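Long-range contacts in CdnC (Chryseobacterium gregarium DSM 19109, PDB 7MGV), which probably uses ATP, as an ATP-grasp ligase, to install single and bicyclic omega-ester macrocycles in a multicore ribosomally made precursor peptide: residues A[161-166]-A[311-316]; A[228-233]-A[301-306]. All coordinates share one frame; numbering follows the deposited sequence.

Contact 1: A[161-166]-A[311-316]; sequences KIPATC and YFIEIN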
# COMPACT_ATOMS: atom_id res chain seq x y z
N LYS A 161 -1.30 -26.49 5.82
CA LYS A 161 -0.50 -27.09 4.76
C LYS A 161 -0.64 -26.25 3.50
O LYS A 161 -1.76 -25.92 3.10
CB LYS A 161 -0.94 -28.53 4.51
CG LYS A 161 -0.90 -29.41 5.74
CD LYS A 161 0.51 -29.43 6.34
CE LYS A 161 0.47 -29.41 7.86
NZ LYS A 161 -0.38 -30.51 8.39
N ILE A 162 0.49 -25.90 2.90
CA ILE A 162 0.49 -25.11 1.68
C ILE A 162 1.22 -25.91 0.60
O ILE A 162 2.06 -26.76 0.94
CB ILE A 162 1.13 -23.73 1.90
CG1 ILE A 162 2.62 -23.88 2.21
CG2 ILE A 162 0.41 -22.96 3.01
CD1 ILE A 162 3.40 -22.58 2.08
N PRO A 163 0.94 -25.69 -0.68
CA PRO A 163 1.67 -26.42 -1.71
C PRO A 163 3.13 -25.99 -1.75
O PRO A 163 3.48 -24.88 -1.34
CB PRO A 163 0.95 -26.04 -3.01
CG PRO A 163 -0.32 -25.37 -2.59
CD PRO A 163 -0.06 -24.77 -1.25
N ALA A 164 3.97 -26.89 -2.24
CA ALA A 164 5.33 -26.50 -2.58
C ALA A 164 5.28 -25.32 -3.54
O ALA A 164 4.49 -25.31 -4.49
CB ALA A 164 6.09 -27.67 -3.20
N THR A 165 6.12 -24.31 -3.28
CA THR A 165 6.01 -23.05 -3.99
C THR A 165 7.40 -22.52 -4.33
O THR A 165 8.34 -22.68 -3.55
CB THR A 165 5.24 -22.01 -3.16
OG1 THR A 165 3.98 -22.57 -2.75
CG2 THR A 165 4.97 -20.75 -3.97
N CYS A 166 7.51 -21.90 -5.50
CA CYS A 166 8.75 -21.25 -5.94
C CYS A 166 8.36 -19.99 -6.71
O CYS A 166 7.89 -20.08 -7.84
CB CYS A 166 9.61 -22.18 -6.80
SG CYS A 166 11.15 -21.43 -7.40
N TYR A 311 -5.33 -27.86 1.83
CA TYR A 311 -4.26 -26.99 1.35
C TYR A 311 -4.78 -25.57 1.24
O TYR A 311 -5.76 -25.32 0.52
CB TYR A 311 -3.73 -27.46 -0.01
CG TYR A 311 -2.81 -28.66 0.05
CD1 TYR A 311 -3.31 -29.95 0.17
CD2 TYR A 311 -1.43 -28.50 -0.03
CE1 TYR A 311 -2.47 -31.04 0.22
CE2 TYR A 311 -0.58 -29.59 0.02
CZ TYR A 311 -1.11 -30.86 0.15
OH TYR A 311 -0.27 -31.94 0.19
N PHE A 312 -4.14 -24.66 1.96
CA PHE A 312 -4.39 -23.23 1.80
C PHE A 312 -3.80 -22.76 0.49
O PHE A 312 -2.68 -23.14 0.12
CB PHE A 312 -3.78 -22.47 2.99
CG PHE A 312 -3.89 -20.98 2.89
CD1 PHE A 312 -2.90 -20.23 2.28
CD2 PHE A 312 -4.97 -20.31 3.45
CE1 PHE A 312 -2.99 -18.85 2.20
CE2 PHE A 312 -5.06 -18.93 3.38
CZ PHE A 312 -4.07 -18.20 2.75
N ILE A 313 -4.53 -21.92 -0.24
CA ILE A 313 -4.09 -21.39 -1.52
C ILE A 313 -3.81 -19.89 -1.43
O ILE A 313 -2.72 -19.43 -1.77
CB ILE A 313 -5.11 -21.70 -2.63
CG1 ILE A 313 -5.37 -23.21 -2.70
CG2 ILE A 313 -4.62 -21.18 -3.97
CD1 ILE A 313 -4.11 -24.04 -2.89
N GLU A 314 -4.79 -19.12 -0.97
CA GLU A 314 -4.63 -17.68 -0.79
C GLU A 314 -5.83 -17.14 -0.04
O GLU A 314 -6.87 -17.81 0.08
CB GLU A 314 -4.46 -16.95 -2.13
CG GLU A 314 -5.73 -16.83 -2.94
CD GLU A 314 -5.57 -15.91 -4.13
OE1 GLU A 314 -5.21 -14.73 -3.92
OE2 GLU A 314 -5.81 -16.35 -5.27
N ILE A 315 -5.69 -15.93 0.47
CA ILE A 315 -6.77 -15.19 1.11
C ILE A 315 -6.92 -13.86 0.37
O ILE A 315 -5.93 -13.16 0.14
CB ILE A 315 -6.51 -14.97 2.61
CG1 ILE A 315 -7.51 -13.97 3.19
CG2 ILE A 315 -5.08 -14.51 2.85
CD1 ILE A 315 -7.50 -13.90 4.70
N ASN A 316 -8.15 -13.54 -0.01
CA ASN A 316 -8.45 -12.29 -0.71
C ASN A 316 -9.19 -11.38 0.26
O ASN A 316 -10.32 -11.68 0.67
CB ASN A 316 -9.27 -12.55 -1.97
CG ASN A 316 -9.40 -11.31 -2.85
OD1 ASN A 316 -8.86 -10.25 -2.53
ND2 ASN A 316 -10.10 -11.45 -3.96

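Contact 2: A[228-233]-A[301-306]; sequences KKIEKK and DMIVSP. With ADP (adenosine-5'-diphosphate), chain F.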
# COMPACT_ATOMS: atom_id res chain seq x y z
N LYS A 228 3.45 -26.85 -6.75
CA LYS A 228 3.06 -28.24 -6.93
C LYS A 228 1.55 -28.32 -7.16
O LYS A 228 0.77 -27.70 -6.43
CB LYS A 228 3.46 -29.07 -5.71
CG LYS A 228 2.92 -30.49 -5.72
CD LYS A 228 4.04 -31.51 -5.92
CE LYS A 228 3.49 -32.91 -6.10
NZ LYS A 228 2.71 -33.04 -7.36
N LYS A 229 1.15 -29.07 -8.18
CA LYS A 229 -0.27 -29.20 -8.49
C LYS A 229 -0.93 -30.11 -7.48
O LYS A 229 -0.57 -31.29 -7.36
CB LYS A 229 -0.48 -29.74 -9.91
CG LYS A 229 -1.94 -29.76 -10.32
CD LYS A 229 -2.14 -30.35 -11.70
CE LYS A 229 -2.67 -31.77 -11.62
NZ LYS A 229 -4.08 -31.86 -12.09
N ILE A 230 -1.90 -29.57 -6.74
CA ILE A 230 -2.70 -30.35 -5.82
C ILE A 230 -3.88 -30.93 -6.59
O ILE A 230 -4.67 -30.19 -7.18
CB ILE A 230 -3.19 -29.49 -4.64
CG1 ILE A 230 -2.05 -28.64 -4.09
CG2 ILE A 230 -3.78 -30.37 -3.54
CD1 ILE A 230 -0.85 -29.44 -3.61
N GLU A 231 -3.99 -32.26 -6.61
CA GLU A 231 -5.14 -32.91 -7.22
C GLU A 231 -6.40 -32.55 -6.44
O GLU A 231 -6.41 -32.62 -5.20
CB GLU A 231 -4.94 -34.42 -7.27
CG GLU A 231 -5.40 -35.07 -8.57
CD GLU A 231 -4.74 -34.46 -9.79
OE1 GLU A 231 -3.57 -34.80 -10.06
OE2 GLU A 231 -5.38 -33.64 -10.47
N LYS A 232 -7.45 -32.16 -7.15
CA LYS A 232 -8.66 -31.64 -6.52
C LYS A 232 -9.62 -32.78 -6.23
O LYS A 232 -10.19 -33.38 -7.15
CB LYS A 232 -9.32 -30.59 -7.41
CG LYS A 232 -8.56 -29.29 -7.54
CD LYS A 232 -9.48 -28.16 -7.96
CE LYS A 232 -8.78 -27.19 -8.89
NZ LYS A 232 -9.67 -26.72 -9.99
N LYS A 233 -9.81 -33.09 -4.94
CA LYS A 233 -10.98 -33.85 -4.53
C LYS A 233 -12.12 -32.91 -4.15
O LYS A 233 -13.28 -33.17 -4.49
CB LYS A 233 -10.64 -34.77 -3.35
CG LYS A 233 -11.87 -35.45 -2.75
CD LYS A 233 -11.54 -36.18 -1.46
CE LYS A 233 -12.78 -36.83 -0.87
NZ LYS A 233 -12.48 -37.68 0.31
N ASP A 301 -9.24 -19.42 -0.18
CA ASP A 301 -9.35 -20.51 -1.14
C ASP A 301 -8.58 -21.72 -0.63
O ASP A 301 -7.44 -21.58 -0.16
CB ASP A 301 -8.84 -20.09 -2.52
CG ASP A 301 -9.68 -19.00 -3.14
OD1 ASP A 301 -9.17 -18.29 -4.04
OD2 ASP A 301 -10.85 -18.85 -2.74
N MET A 302 -9.19 -22.90 -0.72
CA MET A 302 -8.54 -24.12 -0.27
C MET A 302 -8.80 -25.24 -1.27
O MET A 302 -9.79 -25.22 -2.01
CB MET A 302 -9.00 -24.54 1.13
CG MET A 302 -8.67 -23.54 2.23
SD MET A 302 -8.78 -24.24 3.88
CE MET A 302 -7.21 -25.09 4.00
N ILE A 303 -7.91 -26.22 -1.26
CA ILE A 303 -8.06 -27.43 -2.07
C ILE A 303 -7.91 -28.64 -1.15
O ILE A 303 -6.95 -28.72 -0.38
CB ILE A 303 -7.03 -27.49 -3.21
CG1 ILE A 303 -7.20 -26.30 -4.16
CG2 ILE A 303 -7.16 -28.80 -3.98
CD1 ILE A 303 -6.15 -26.23 -5.25
N VAL A 304 -8.85 -29.57 -1.24
CA VAL A 304 -8.78 -30.83 -0.51
C VAL A 304 -8.34 -31.91 -1.49
O VAL A 304 -9.05 -32.19 -2.46
CB VAL A 304 -10.11 -31.18 0.16
CG1 VAL A 304 -9.96 -32.43 1.01
CG2 VAL A 304 -10.60 -30.01 1.00
N SER A 305 -7.18 -32.49 -1.23
CA SER A 305 -6.58 -33.48 -2.11
C SER A 305 -7.30 -34.82 -1.97
O SER A 305 -8.16 -34.99 -1.10
CB SER A 305 -5.09 -33.63 -1.78
OG SER A 305 -4.90 -34.49 -0.67
N PRO A 306 -6.99 -35.80 -2.84
CA PRO A 306 -7.58 -37.13 -2.65
C PRO A 306 -7.26 -37.76 -1.31
O PRO A 306 -8.06 -38.55 -0.80
CB PRO A 306 -6.98 -37.94 -3.81
CG PRO A 306 -6.71 -36.93 -4.86
CD PRO A 306 -6.28 -35.69 -4.13
PB ADP F . -10.35 -18.18 -11.79
O1B ADP F . -9.73 -18.09 -10.42
O2B ADP F . -10.64 -16.84 -12.42
O3B ADP F . -11.46 -19.19 -11.91
PA ADP F . -7.65 -18.67 -12.20
O1A ADP F . -7.42 -17.31 -11.57
O2A ADP F . -6.73 -19.18 -13.29
O3A ADP F . -9.17 -18.80 -12.69
O5' ADP F . -7.68 -19.75 -11.02
C5' ADP F . -6.52 -20.48 -10.65
C4' ADP F . -6.94 -21.93 -10.47
O4' ADP F . -5.79 -22.75 -10.30
C3' ADP F . -7.84 -22.11 -9.26
O3' ADP F . -9.13 -22.58 -9.68
C2' ADP F . -7.17 -23.17 -8.41
O2' ADP F . -8.10 -24.22 -8.11
C1' ADP F . -6.03 -23.70 -9.26
N9 ADP F . -4.81 -23.84 -8.44
C8 ADP F . -4.16 -22.84 -7.80
N7 ADP F . -3.08 -23.31 -7.13
C5 ADP F . -3.03 -24.64 -7.34
C6 ADP F . -2.14 -25.75 -6.93
N6 ADP F . -1.07 -25.53 -6.13
N1 ADP F . -2.45 -27.00 -7.37
C2 ADP F . -3.51 -27.23 -8.16
N3 ADP F . -4.36 -26.28 -8.57
C4 ADP F . -4.17 -24.99 -8.20

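Contact 1: A[161-166]-A[311-316]
Lys-161 and Tyr-311 bring their backbones together at the start of strand 310-316, with CA atoms 5.1 Å apart, and the amide of Phe-312 donates to the Lys-161 carbonyl, N to O 2.9 Å. That oxygen does double duty: the CA-H of Tyr-311 also points at it, CA to O 3.2 Å, so two neighbouring residues of the strand share one acceptor. Tyr-311, with CG anti to its carbonyl carbon (chi1 -77°), lays a ring edge along the Ile-162 to Pro-163 peptide; its CD2 lies 3.7 Å from Pro-163 N, which sits in the plane of the ring. Pro-163 presses its CD to 3.4 Å from the Phe-312 carbonyl O, while its CG meets Ile-313 CD1 at 4.0 Å, the two side chains crossing at about a right angle. Replacing Pro-163 by an alanine would take away the ring carbons CG and CD and is likely to open a gap between Ile-313 CD1 and the Tyr-311 ring, with the loop backbone left freer to turn. More loosely, Ile-162 CG2 packs on Phe-312 CB. Past the proline, Thr-165 OG1 reaches back to Pro-163 O at 2.8 Å, its oxygen lying above the carbonyl plane, a bond within the loop just where strand 165-168 begins. Pro-163 also touches the bound ADP. The chemistry thus couples a short polar link to a largely apolar patch: a single backbone bond, Phe-312 N to Lys-161 O, joins the loop to the strand, and the rest, without any salt bridge, is mostly apolar packing that places Pro-163 against the nucleotide.

Contact 2: A[228-233]-A[301-306]
Lys-233 and Val-304 make the backbone hydrogen bond of this contact, N to O 2.7 Å, bent to 140° at the hydrogen. Beside it the CA-H of Ser-305 points at the carbonyl of Glu-231, CA to O 3.2 Å, so the hydrogen bond runs from the loop to the end of strand 297-304 and the weaker CA-H...O contact runs back. Apolar contacts come next. Ile-230 and Ile-303 meet through their CG2 methyls at 3.8 Å, and Lys-232 lays its CG against the same methyl of Ile-303. Nearer the surface, Pro-306 turns its CD to Glu-231 CB at 3.6 Å. The charged groups mostly look elsewhere: Lys-229 NZ bridges to Glu-231 OE2 at 2.7 Å, on the syn side of the carboxylate, and the extended Lys-233 carries its ammonium to Asp-308. The ligand supplies the last group of interactions. Ile-230 N donates to ADP N1 at 2.7 Å and a nearly straight 166°, while ADP N6 donates to Lys-228 O at 2.9 Å, so the loop backbone reads the adenine edge at two points. Ile-303, its side chain stretched out beyond CG1 (chi2 175°), sets CD1 3.8 Å from ADP C4, over a face of the base. Lys-232 brings CE close to the ribose O2'. A linker gripping the adenine edge through backbone groups, with an aliphatic residue of the neighbouring sheet against the ring, is the adenine site of the ATP-grasp fold, in which the nucleotide lies between two alpha-plus-beta parts.

Followed from the N terminus, the chain reaches 161-166 just after helix 148-158 and enters the antiparallel sheet containing strands 165-168 and 224-228. Residues 228-233 then lead out of that sheet into strand 234-241 of the second antiparallel sheet, whose strands 297-304 and 310-316 are neighbours. Contact 2 closes a loop of 67 intervening residues, nested within the 144 spanned by contact 1. The two meet directly: Tyr-311 N lies 2.9 Å from Ile-303 O, a probable hydrogen bond, and Tyr-311 CE2 packs on Ile-230 CD1. Together they tie the connection that enters the first antiparallel sheet and the one that leaves it to one edge region of the second, around ADP.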